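Local atomic coordinates of Exo-1,5-alpha-L-arabinofuranobiosidase (Gibberella zeae, PDB entry 2YDT), a protein that probably releases arabinobiose units from the ends of alpha-1,5-linked L-arabinan chains, and binds an iminosugar-based inhibitor together with arabinofuranose. Residues 40-45 and 59-64; 80-85 and 109-114; 152-157 and 172-177; 277-282 and 325-330. All coordinates share one frame; numbering follows the deposited sequence.

Contact 1. Residues 40-45 and 59-64; sequences TLLGTW and IVKSKD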
# COMPACT_ATOMS: atom_id res chain seq x y z
N THR A 40 9.35 14.20 10.32
CA THR A 40 8.78 13.18 11.19
C THR A 40 8.34 11.98 10.33
O THR A 40 7.85 12.17 9.20
CB THR A 40 7.55 13.74 11.94
OG1 THR A 40 8.01 14.65 12.94
CG2 THR A 40 6.73 12.61 12.63
N LEU A 41 8.49 10.75 10.86
CA LEU A 41 7.90 9.56 10.23
C LEU A 41 6.77 9.05 11.09
O LEU A 41 6.85 9.06 12.34
CB LEU A 41 8.90 8.44 10.06
CG LEU A 41 10.18 8.74 9.28
CD1 LEU A 41 11.03 7.49 9.19
CD2 LEU A 41 9.96 9.23 7.84
N LEU A 42 5.69 8.63 10.43
CA LEU A 42 4.61 7.91 11.08
C LEU A 42 4.52 6.53 10.46
O LEU A 42 4.98 6.31 9.35
CB LEU A 42 3.27 8.63 10.87
CG LEU A 42 3.16 10.05 11.41
CD1 LEU A 42 1.75 10.63 11.12
CD2 LEU A 42 3.48 10.12 12.96
N GLY A 43 3.99 5.60 11.23
CA GLY A 43 3.78 4.25 10.78
C GLY A 43 2.52 3.66 11.36
O GLY A 43 2.09 4.07 12.45
N THR A 44 1.98 2.63 10.68
CA THR A 44 0.79 1.90 11.14
C THR A 44 0.78 0.51 10.54
O THR A 44 1.66 0.13 9.72
CB THR A 44 -0.49 2.69 10.78
OG1 THR A 44 -1.61 2.13 11.51
CG2 THR A 44 -0.77 2.67 9.25
N TRP A 45 -0.18 -0.29 10.98
CA TRP A 45 -0.34 -1.67 10.57
C TRP A 45 -1.68 -2.18 11.03
O TRP A 45 -2.37 -1.51 11.86
CB TRP A 45 0.75 -2.57 11.16
CG TRP A 45 0.83 -2.55 12.70
CD1 TRP A 45 0.15 -3.36 13.55
CD2 TRP A 45 1.59 -1.67 13.51
NE1 TRP A 45 0.44 -3.05 14.85
CE2 TRP A 45 1.33 -2.02 14.87
CE3 TRP A 45 2.48 -0.62 13.24
CZ2 TRP A 45 1.93 -1.36 15.94
CZ3 TRP A 45 3.09 0.03 14.30
CH2 TRP A 45 2.81 -0.33 15.64
N ILE A 59 -0.73 4.26 15.68
CA ILE A 59 0.12 5.25 15.02
C ILE A 59 1.38 5.43 15.83
O ILE A 59 1.33 5.90 16.98
CB ILE A 59 -0.62 6.60 14.86
CG1 ILE A 59 -1.87 6.37 13.99
CG2 ILE A 59 0.32 7.70 14.24
CD1 ILE A 59 -1.60 6.13 12.47
N VAL A 60 2.50 5.05 15.22
CA VAL A 60 3.84 5.26 15.80
C VAL A 60 4.54 6.41 15.12
O VAL A 60 4.29 6.75 13.96
CB VAL A 60 4.71 4.00 15.77
CG1 VAL A 60 4.12 2.94 16.70
CG2 VAL A 60 4.86 3.45 14.35
N LYS A 61 5.41 7.07 15.87
CA LYS A 61 6.14 8.24 15.36
C LYS A 61 7.64 8.05 15.61
O LYS A 61 8.03 7.58 16.69
CB LYS A 61 5.67 9.48 16.11
CG LYS A 61 6.50 10.74 15.78
CD LYS A 61 5.82 11.96 16.37
CE LYS A 61 6.68 13.18 16.23
NZ LYS A 61 5.96 14.41 16.65
N SER A 62 8.45 8.44 14.62
CA SER A 62 9.90 8.50 14.78
C SER A 62 10.39 9.89 14.40
O SER A 62 10.02 10.43 13.37
CB SER A 62 10.58 7.48 13.89
OG SER A 62 12.02 7.64 13.94
N LYS A 63 11.25 10.44 15.25
CA LYS A 63 11.89 11.71 14.97
C LYS A 63 13.35 11.58 14.55
O LYS A 63 14.01 12.60 14.36
CB LYS A 63 11.87 12.58 16.21
CG LYS A 63 10.54 12.60 16.89
CD LYS A 63 10.12 13.99 17.24
CE LYS A 63 10.64 14.37 18.61
NZ LYS A 63 10.79 13.17 19.52
N ASP A 64 13.87 10.36 14.47
CA ASP A 64 15.26 10.11 14.10
C ASP A 64 15.42 9.26 12.87
O ASP A 64 16.33 8.44 12.77
CB ASP A 64 16.03 9.55 15.30
CG ASP A 64 15.41 8.29 15.87
OD1 ASP A 64 14.55 7.69 15.18
OD2 ASP A 64 15.83 7.87 16.99
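Ile59 reaches across to its neighbour strand with both branches: CD1 stops 4.0 Å from Thr44 CB, while CG2 meets Leu42 CD2 at 4.2 Å. Leu90 of the next sheet touches all three of these residues. Val60 puts its side chain on the other side of the sheet. Val60 N donates to Gly43 O at 3.0 Å, and its O accepts from Gly43 N in a more bent bond. Val60 CG1 sits 3.7 Å from Trp45 CH2, near the indole plane at the ring edge, and CG2 lies against the Gly43 carbonyl. Residues 41-45 and 59-62 belong to the two central strands of a four-stranded antiparallel blade in a six-bladed beta-propeller, and the short segments cross at 152°. At Lys61, CG stands anti to the backbone N (chi1 172°) and the chain stays extended. It therefore runs past Thr40 at about a right angle, Lys61 CE 3.6 Å from Thr40 CG2, before NZ bonds Tyr131 OH. Ser62 closes the ladder with Leu41: Leu41 N donates to Ser62 O at 3.0 Å in an almost perfectly straight bond (179°), and Ser62 N donates to Leu41 O. Ser62 OG turns to Thr68 and Gly66.

Contact 2. Residues 80-85 and 109-114; sequences NNWGLR and GSSIPS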
# COMPACT_ATOMS: atom_id res chain seq x y z
N ASN A 80 -19.10 3.06 13.27
CA ASN A 80 -19.82 1.81 12.97
C ASN A 80 -19.91 0.80 14.09
O ASN A 80 -20.61 -0.18 13.97
CB ASN A 80 -19.17 1.10 11.73
CG ASN A 80 -18.89 2.05 10.59
OD1 ASN A 80 -19.79 2.80 10.15
ND2 ASN A 80 -17.66 2.00 10.04
N ASN A 81 -19.21 1.05 15.19
CA ASN A 81 -19.02 0.10 16.26
C ASN A 81 -18.52 -1.26 15.73
O ASN A 81 -18.94 -2.33 16.18
CB ASN A 81 -20.29 -0.08 17.12
CG ASN A 81 -19.99 -0.61 18.52
OD1 ASN A 81 -18.84 -0.66 18.98
ND2 ASN A 81 -21.05 -0.99 19.22
N TRP A 82 -17.60 -1.20 14.77
CA TRP A 82 -17.03 -2.38 14.17
C TRP A 82 -15.52 -2.52 14.47
O TRP A 82 -15.03 -3.62 14.76
CB TRP A 82 -17.19 -2.31 12.63
CG TRP A 82 -18.56 -2.56 12.09
CD1 TRP A 82 -19.64 -3.07 12.75
CD2 TRP A 82 -18.93 -2.43 10.73
NE1 TRP A 82 -20.70 -3.21 11.88
CE2 TRP A 82 -20.30 -2.83 10.62
CE3 TRP A 82 -18.27 -1.98 9.58
CZ2 TRP A 82 -20.97 -2.80 9.40
CZ3 TRP A 82 -18.95 -1.98 8.38
CH2 TRP A 82 -20.28 -2.38 8.30
N GLY A 83 -14.78 -1.43 14.30
CA GLY A 83 -13.31 -1.45 14.32
C GLY A 83 -12.71 -1.03 12.99
O GLY A 83 -13.37 -1.05 11.96
N LEU A 84 -11.47 -0.59 13.03
CA LEU A 84 -10.64 -0.28 11.83
C LEU A 84 -9.69 -1.48 11.73
O LEU A 84 -8.77 -1.63 12.53
CB LEU A 84 -9.91 1.05 11.96
CG LEU A 84 -10.81 2.28 11.84
CD1 LEU A 84 -10.00 3.57 11.95
CD2 LEU A 84 -11.59 2.27 10.51
N ARG A 85 -9.96 -2.35 10.75
CA ARG A 85 -9.47 -3.73 10.79
C ARG A 85 -8.39 -4.04 9.75
O ARG A 85 -7.36 -4.61 10.10
CB ARG A 85 -10.65 -4.69 10.66
CG ARG A 85 -10.27 -6.18 10.95
CD ARG A 85 -11.50 -7.07 10.95
NE ARG A 85 -12.51 -6.56 11.89
CZ ARG A 85 -12.48 -6.73 13.22
NH1 ARG A 85 -11.57 -7.48 13.81
NH2 ARG A 85 -13.41 -6.16 13.98
N GLY A 109 -8.52 3.15 5.42
CA GLY A 109 -8.50 1.74 5.77
C GLY A 109 -9.90 1.20 5.77
O GLY A 109 -10.86 1.95 5.50
N SER A 110 -10.04 -0.08 6.07
CA SER A 110 -11.31 -0.75 5.98
C SER A 110 -11.87 -1.08 7.37
O SER A 110 -11.23 -1.78 8.16
CB SER A 110 -11.18 -1.99 5.13
OG SER A 110 -12.47 -2.55 4.92
N SER A 111 -13.07 -0.54 7.63
CA SER A 111 -13.84 -0.85 8.83
C SER A 111 -14.67 -2.10 8.54
O SER A 111 -15.34 -2.17 7.51
CB SER A 111 -14.72 0.37 9.18
OG SER A 111 -15.47 0.09 10.38
N ILE A 112 -14.58 -3.09 9.43
CA ILE A 112 -15.10 -4.42 9.20
C ILE A 112 -15.54 -4.99 10.55
O ILE A 112 -14.75 -4.99 11.52
CB ILE A 112 -13.99 -5.36 8.65
CG1 ILE A 112 -13.43 -4.80 7.33
CG2 ILE A 112 -14.48 -6.84 8.45
CD1 ILE A 112 -12.21 -5.61 6.78
N PRO A 113 -16.77 -5.49 10.64
CA PRO A 113 -17.15 -6.12 11.90
C PRO A 113 -16.37 -7.39 12.14
O PRO A 113 -15.85 -7.98 11.21
CB PRO A 113 -18.63 -6.43 11.71
CG PRO A 113 -18.80 -6.57 10.22
CD PRO A 113 -17.80 -5.64 9.60
N SER A 114 -16.29 -7.81 13.39
CA SER A 114 -15.49 -8.98 13.77
C SER A 114 -15.85 -10.23 12.98
O SER A 114 -14.99 -11.06 12.71
CB SER A 114 -15.65 -9.30 15.26
OG SER A 114 -15.18 -8.26 16.10
O HOH W 1 -16.67 -5.73 15.48
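Arg85 lies across Ile112 at about a right angle and grips its carbonyl. From its backbone N, bonded to Ser110 O at 2.9 Å, the chain leaves with CG anti to that N (chi1 -169°). CB rests near Ser110 O and Ile112 CB, and CD packs 3.8 Å from Ile112 CB. A bend at chi3 (-55°) then turns the guanidinium side-on to Ile112 O. Arg85 NE donates to Ile112 O at 2.8 Å from above the carbonyl plane, and Arg85 NH2 to the same oxygen at 3.0 Å from closer to it, while the oxygen itself stays in the guanidinium plane. Beyond CZ, Ser114 CA lies over one guanidinium face, and NH1 makes a salt bridge with Glu51. On the far side of the contact Ser111 OG is a relay: lying close to the Asn80 amide plane, it accepts from Asn80 ND2 at 2.9 Å and donates to Gly83 O at 2.9 Å. The Trp82 indole is sandwiched between Asn80 CB on one face and Pro113 on the other, with Pro113 CD 3.7 Å from the centroid of the six-membered ring in a CH-pi contact. Water 1 bridges Trp82 O and Ser114 N. The two segments thus join the loop entering one propeller blade to the end of its strand 105-111, and Arg85 directly precedes Tyr86 and Gln87 of the arabinofuranose pocket. The guanidinium is buried but held by a backbone oxygen and the Glu51 carboxylate, which would be consistent with its staying charged; its NE and NH2 groups hold the Ile112 carbonyl.

Contact 3. Residues 152-157 and 172-177; sequences TPVWEP and DQRDNA. With EDG (1,4-dideoxy-1,4-imino-L-arabinitol), chain B; SO4 (sulfate ion), chain E.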
# COMPACT_ATOMS: atom_id res chain seq x y z
N THR A 152 -18.70 -9.84 -2.49
CA THR A 152 -18.64 -8.46 -2.96
C THR A 152 -17.79 -7.46 -2.10
O THR A 152 -18.11 -6.25 -2.07
CB THR A 152 -20.05 -7.88 -3.10
OG1 THR A 152 -20.71 -7.87 -1.83
CG2 THR A 152 -20.89 -8.71 -4.06
N PRO A 153 -16.70 -7.91 -1.46
CA PRO A 153 -15.94 -6.92 -0.68
C PRO A 153 -15.16 -5.88 -1.48
O PRO A 153 -14.89 -6.06 -2.67
CB PRO A 153 -14.97 -7.77 0.14
CG PRO A 153 -14.74 -8.98 -0.73
CD PRO A 153 -16.10 -9.24 -1.36
N VAL A 154 -14.78 -4.83 -0.78
CA VAL A 154 -13.79 -3.87 -1.25
C VAL A 154 -12.59 -3.92 -0.33
O VAL A 154 -12.70 -4.30 0.86
CB VAL A 154 -14.40 -2.44 -1.31
CG1 VAL A 154 -15.54 -2.40 -2.36
CG2 VAL A 154 -14.90 -1.96 0.07
N TRP A 155 -11.43 -3.50 -0.85
CA TRP A 155 -10.18 -3.64 -0.11
C TRP A 155 -9.12 -2.64 -0.53
O TRP A 155 -9.12 -2.13 -1.64
CB TRP A 155 -9.51 -4.98 -0.38
CG TRP A 155 -10.33 -6.25 -0.60
CD1 TRP A 155 -10.80 -6.73 -1.82
CD2 TRP A 155 -10.60 -7.27 0.35
NE1 TRP A 155 -11.38 -7.96 -1.64
CE2 TRP A 155 -11.25 -8.33 -0.33
CE3 TRP A 155 -10.37 -7.39 1.72
CZ2 TRP A 155 -11.60 -9.54 0.33
CZ3 TRP A 155 -10.76 -8.55 2.38
CH2 TRP A 155 -11.37 -9.61 1.69
N GLU A 156 -8.17 -2.43 0.36
CA GLU A 156 -6.81 -1.97 -0.02
C GLU A 156 -6.71 -0.58 -0.63
O GLU A 156 -6.20 -0.42 -1.77
CB GLU A 156 -6.13 -3.02 -0.96
CG GLU A 156 -5.89 -4.37 -0.23
CD GLU A 156 -6.02 -5.65 -1.07
OE1 GLU A 156 -6.39 -5.60 -2.25
OE2 GLU A 156 -5.73 -6.72 -0.47
N PRO A 157 -7.15 0.45 0.12
CA PRO A 157 -7.03 1.82 -0.40
C PRO A 157 -5.62 2.32 -0.62
O PRO A 157 -4.70 2.05 0.17
CB PRO A 157 -7.72 2.68 0.66
CG PRO A 157 -7.52 1.87 1.95
CD PRO A 157 -7.67 0.43 1.50
N ASP A 172 -11.91 -4.20 -5.84
CA ASP A 172 -13.39 -4.18 -5.84
C ASP A 172 -13.92 -5.49 -6.36
O ASP A 172 -13.72 -5.82 -7.56
CB ASP A 172 -13.83 -3.02 -6.70
CG ASP A 172 -15.33 -2.72 -6.64
OD1 ASP A 172 -16.06 -3.44 -5.95
OD2 ASP A 172 -15.71 -1.71 -7.28
N GLN A 173 -14.67 -6.19 -5.51
CA GLN A 173 -15.34 -7.44 -5.92
C GLN A 173 -16.82 -7.26 -6.18
O GLN A 173 -17.52 -8.25 -6.39
CB GLN A 173 -15.17 -8.56 -4.84
CG GLN A 173 -13.71 -9.00 -4.66
CD GLN A 173 -13.49 -10.28 -3.85
OE1 GLN A 173 -12.51 -10.33 -3.10
NE2 GLN A 173 -14.36 -11.31 -4.01
N ARG A 174 -17.32 -6.04 -6.24
CA ARG A 174 -18.78 -5.81 -6.33
C ARG A 174 -19.37 -6.13 -7.72
O ARG A 174 -20.58 -6.32 -7.81
CB ARG A 174 -19.13 -4.39 -5.90
CG ARG A 174 -18.91 -4.17 -4.39
CD ARG A 174 -19.02 -2.71 -3.97
NE ARG A 174 -18.06 -1.89 -4.68
CZ ARG A 174 -17.87 -0.57 -4.50
NH1 ARG A 174 -18.52 0.11 -3.55
NH2 ARG A 174 -17.00 0.05 -5.28
N ASP A 175 -18.54 -6.20 -8.77
CA ASP A 175 -19.00 -6.59 -10.13
C ASP A 175 -18.89 -8.12 -10.20
O ASP A 175 -18.14 -8.68 -10.99
CB ASP A 175 -18.11 -5.84 -11.15
CG ASP A 175 -18.65 -5.82 -12.55
OD1 ASP A 175 -17.91 -5.21 -13.39
OD2 ASP A 175 -19.76 -6.33 -12.81
N ASN A 176 -19.59 -8.79 -9.29
CA ASN A 176 -19.32 -10.17 -8.92
C ASN A 176 -19.82 -11.21 -9.90
O ASN A 176 -19.50 -12.38 -9.72
CB ASN A 176 -19.79 -10.51 -7.50
CG ASN A 176 -21.31 -10.39 -7.33
OD1 ASN A 176 -21.94 -9.58 -8.00
ND2 ASN A 176 -21.89 -11.21 -6.47
N ALA A 177 -20.56 -10.78 -10.91
CA ALA A 177 -20.97 -11.66 -12.00
C ALA A 177 -20.07 -11.57 -13.22
O ALA A 177 -20.22 -12.35 -14.13
CB ALA A 177 -22.44 -11.39 -12.38
O2' EDG B . -6.47 -7.73 -3.81
C2' EDG B . -6.66 -9.03 -3.19
C1' EDG B . -5.37 -9.46 -2.51
N4' EDG B . -5.67 -9.46 -1.08
C3' EDG B . -7.74 -9.03 -2.10
O3' EDG B . -8.96 -9.71 -2.49
C4' EDG B . -7.09 -9.77 -0.92
C5' EDG B . -7.62 -9.43 0.44
O5' EDG B . -7.10 -10.39 1.35
S SO4 E . -21.60 -10.64 -0.09
O1 SO4 E . -22.10 -9.99 1.12
O2 SO4 E . -22.13 -9.96 -1.25
O3 SO4 E . -20.15 -10.63 -0.07
O4 SO4 E . -22.10 -12.04 -0.15
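Trp155 meets Gln173 edge-on: NE1 donates to Gln173 OE1 at 3.0 Å, with the acceptor almost in the ring plane and the amide turned 38° against the indole. The two ring faces are occupied differently. The iminosugar places C5' 3.5 Å above one, toward its rim, with O3' over the same face, and Pro153 CB backs the other. Gln173 also passes obliquely across Pro153, OE1 and CD lying against Pro153 CG. Its own backbone N donates to Pro153 O at 2.9 Å, nearly along the C=O axis. Gln173 OE1 accepts from Arg209 NH2 as well as from Trp155 NE1, and Gln173 NE2 bonds Asn148 O. Residues 154-157 begin the innermost strand of a propeller blade, and 172-177 run from the end of the next strand into the loop after it. Trp155, Glu156 and Gln173 here face the sugar site: Glu156 OE1 accepts from the iminosugar O2' at 2.6 Å and also bonds Ser171 OG. On the opposite side of the strand, Val154 CG1 sits 3.5 Å above the Arg174 guanidinium, toward its rim. A bend at chi3 (-59°) brings that group side-on to Asp172, NE bridging to OD1 at 2.8 Å and NH2 to OD2 at 3.0 Å. Arg174 N completes an Asx turn on OD1, reaching it from the face of the carboxylate opposite to NE. At the outer end Thr152 OG1 and N bind a sulfate, probably from the crystallisation liquor, and Thr152 CG2 rests against the Asn176 amide, whose ND2 bonds Gly150 O.

Contact 4. Residues 277-282 and 325-330; sequences YVVWTP and RSLLTF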
# COMPACT_ATOMS: atom_id res chain seq x y z
N TYR A 277 4.49 -3.04 -4.02
CA TYR A 277 4.47 -1.66 -3.58
C TYR A 277 5.50 -0.89 -4.40
O TYR A 277 6.66 -1.33 -4.46
CB TYR A 277 4.79 -1.54 -2.06
CG TYR A 277 4.34 -0.21 -1.45
CD1 TYR A 277 3.15 -0.10 -0.76
CD2 TYR A 277 5.09 0.96 -1.64
CE1 TYR A 277 2.73 1.10 -0.28
CE2 TYR A 277 4.67 2.17 -1.18
CZ TYR A 277 3.48 2.22 -0.47
OH TYR A 277 3.01 3.43 0.03
N VAL A 278 5.11 0.26 -4.96
CA VAL A 278 6.01 1.07 -5.80
C VAL A 278 6.26 2.45 -5.22
O VAL A 278 5.34 3.07 -4.67
CB VAL A 278 5.49 1.21 -7.26
CG1 VAL A 278 4.23 2.05 -7.40
CG2 VAL A 278 6.57 1.83 -8.18
N VAL A 279 7.49 2.95 -5.37
CA VAL A 279 7.81 4.37 -5.17
C VAL A 279 8.72 4.81 -6.30
O VAL A 279 9.26 3.96 -7.03
CB VAL A 279 8.49 4.68 -3.81
CG1 VAL A 279 7.54 4.38 -2.68
CG2 VAL A 279 9.80 3.89 -3.65
N TRP A 280 8.90 6.13 -6.42
CA TRP A 280 9.91 6.70 -7.30
C TRP A 280 10.72 7.68 -6.47
O TRP A 280 10.19 8.47 -5.68
CB TRP A 280 9.28 7.41 -8.51
CG TRP A 280 10.31 8.14 -9.38
CD1 TRP A 280 11.04 7.60 -10.37
CD2 TRP A 280 10.73 9.50 -9.26
NE1 TRP A 280 11.88 8.56 -10.93
CE2 TRP A 280 11.73 9.72 -10.24
CE3 TRP A 280 10.37 10.54 -8.42
CZ2 TRP A 280 12.33 10.98 -10.43
CZ3 TRP A 280 11.00 11.79 -8.59
CH2 TRP A 280 11.97 11.98 -9.59
N THR A 281 12.04 7.66 -6.73
CA THR A 281 12.95 8.63 -6.15
C THR A 281 13.74 9.34 -7.26
O THR A 281 14.04 8.70 -8.26
CB THR A 281 13.95 7.95 -5.17
OG1 THR A 281 14.96 8.90 -4.83
CG2 THR A 281 14.58 6.68 -5.74
N PRO A 282 14.08 10.62 -7.05
CA PRO A 282 14.97 11.34 -8.00
C PRO A 282 16.40 10.79 -8.06
O PRO A 282 17.14 11.11 -9.01
CB PRO A 282 14.99 12.78 -7.49
CG PRO A 282 14.20 12.84 -6.31
CD PRO A 282 13.59 11.51 -5.99
N ARG A 325 4.99 -5.68 1.79
CA ARG A 325 6.13 -4.92 2.28
C ARG A 325 6.15 -3.58 1.56
O ARG A 325 5.98 -3.54 0.33
CB ARG A 325 7.42 -5.75 2.07
CG ARG A 325 8.61 -5.25 2.87
CD ARG A 325 9.89 -6.08 2.59
NE ARG A 325 10.27 -5.96 1.18
CZ ARG A 325 11.40 -6.42 0.68
NH1 ARG A 325 12.29 -6.99 1.48
NH2 ARG A 325 11.63 -6.33 -0.63
N SER A 326 6.33 -2.50 2.32
CA SER A 326 6.17 -1.16 1.78
C SER A 326 7.47 -0.40 1.74
O SER A 326 8.50 -0.83 2.32
CB SER A 326 5.13 -0.37 2.58
OG SER A 326 5.39 -0.37 3.94
N LEU A 327 7.44 0.72 1.02
CA LEU A 327 8.64 1.52 0.75
C LEU A 327 8.40 3.00 0.97
O LEU A 327 7.27 3.50 0.83
CB LEU A 327 9.06 1.32 -0.71
CG LEU A 327 9.34 -0.08 -1.23
CD1 LEU A 327 9.49 -0.11 -2.82
CD2 LEU A 327 10.59 -0.67 -0.57
N LEU A 328 9.46 3.71 1.33
CA LEU A 328 9.40 5.13 1.54
C LEU A 328 10.73 5.75 1.08
O LEU A 328 11.81 5.23 1.40
CB LEU A 328 9.16 5.40 3.03
CG LEU A 328 9.10 6.85 3.42
CD1 LEU A 328 8.11 7.06 4.57
CD2 LEU A 328 10.54 7.36 3.77
N THR A 329 10.64 6.83 0.34
CA THR A 329 11.84 7.61 -0.06
C THR A 329 11.89 8.90 0.77
O THR A 329 10.85 9.47 1.10
CB THR A 329 11.84 7.87 -1.59
OG1 THR A 329 13.09 8.47 -1.95
CG2 THR A 329 10.70 8.80 -1.99
N PHE A 330 13.08 9.38 1.15
CA PHE A 330 13.22 10.53 2.04
C PHE A 330 13.45 11.80 1.26
O PHE A 330 14.32 11.83 0.37
CB PHE A 330 14.42 10.34 2.99
CG PHE A 330 14.23 9.25 4.04
CD1 PHE A 330 13.84 9.58 5.32
CD2 PHE A 330 14.42 7.91 3.74
CE1 PHE A 330 13.66 8.57 6.32
CE2 PHE A 330 14.22 6.92 4.72
CZ PHE A 330 13.87 7.27 6.00
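The Tyr277 ring receives Ser326 over one face: Ser326 CB is 4.0 Å from the ring centroid and 15° off the normal, a CH-pi contact, while Ser326 OG bonds Ala31 O. At the ring edge, in plane, lies Val279 CG1. With CG anti to the backbone N (chi1 -161°), the tyrosine reaches over residues 325-327, Tyr277 CB 3.3 Å from Arg325 O and Tyr277 CD2 4.1 Å from Leu327 CB. Pro282 N lies against a face of Trp280, whose NE1 bonds Asn287 O. Leu327 slides past Tyr277 in the opposite direction and inserts CD1 3.5 Å from Tyr277 O. Leu327 CB also meets Val279 CG1 at 3.9 Å, the two side chains crossing at a slant. The strands run nearly parallel (9°), with axes 6.4 Å apart, and the contact is made by packing; their backbone bonds go to their own sheets, Val279 to Val291 and Leu328 to Met338. This is the interface of the innermost strands of adjacent blades in a beta-propeller. The blade holding 326-330 takes its outermost strand, 11-17, from the chain's N-terminal end, the classic ring closure.

How the contacts relate
All four contacts are largely buried, but they hold different levels of one propeller. Contact 1 joins consecutive strands inside a blade and rests on backbone bonds; contact 4 joins innermost strands of two blades by side-chain packing, with no clear hydrogen bond between them. The centre of contact 4 lies nearest the centre of the chain, about 10 Å away. Contacts 2 and 3 sit where strands run into loops, so arginines, amides and carboxylates take over; contact 3 enters the inhibitor site, whereas contact 2 comes only near it. Neighbours touch: Leu41 CD1 of contact 1 meets Phe330 CE1 of contact 4 at 4.0 Å, and Gly109 N of contact 2 meets Pro157 CG of contact 3 at 3.8 Å.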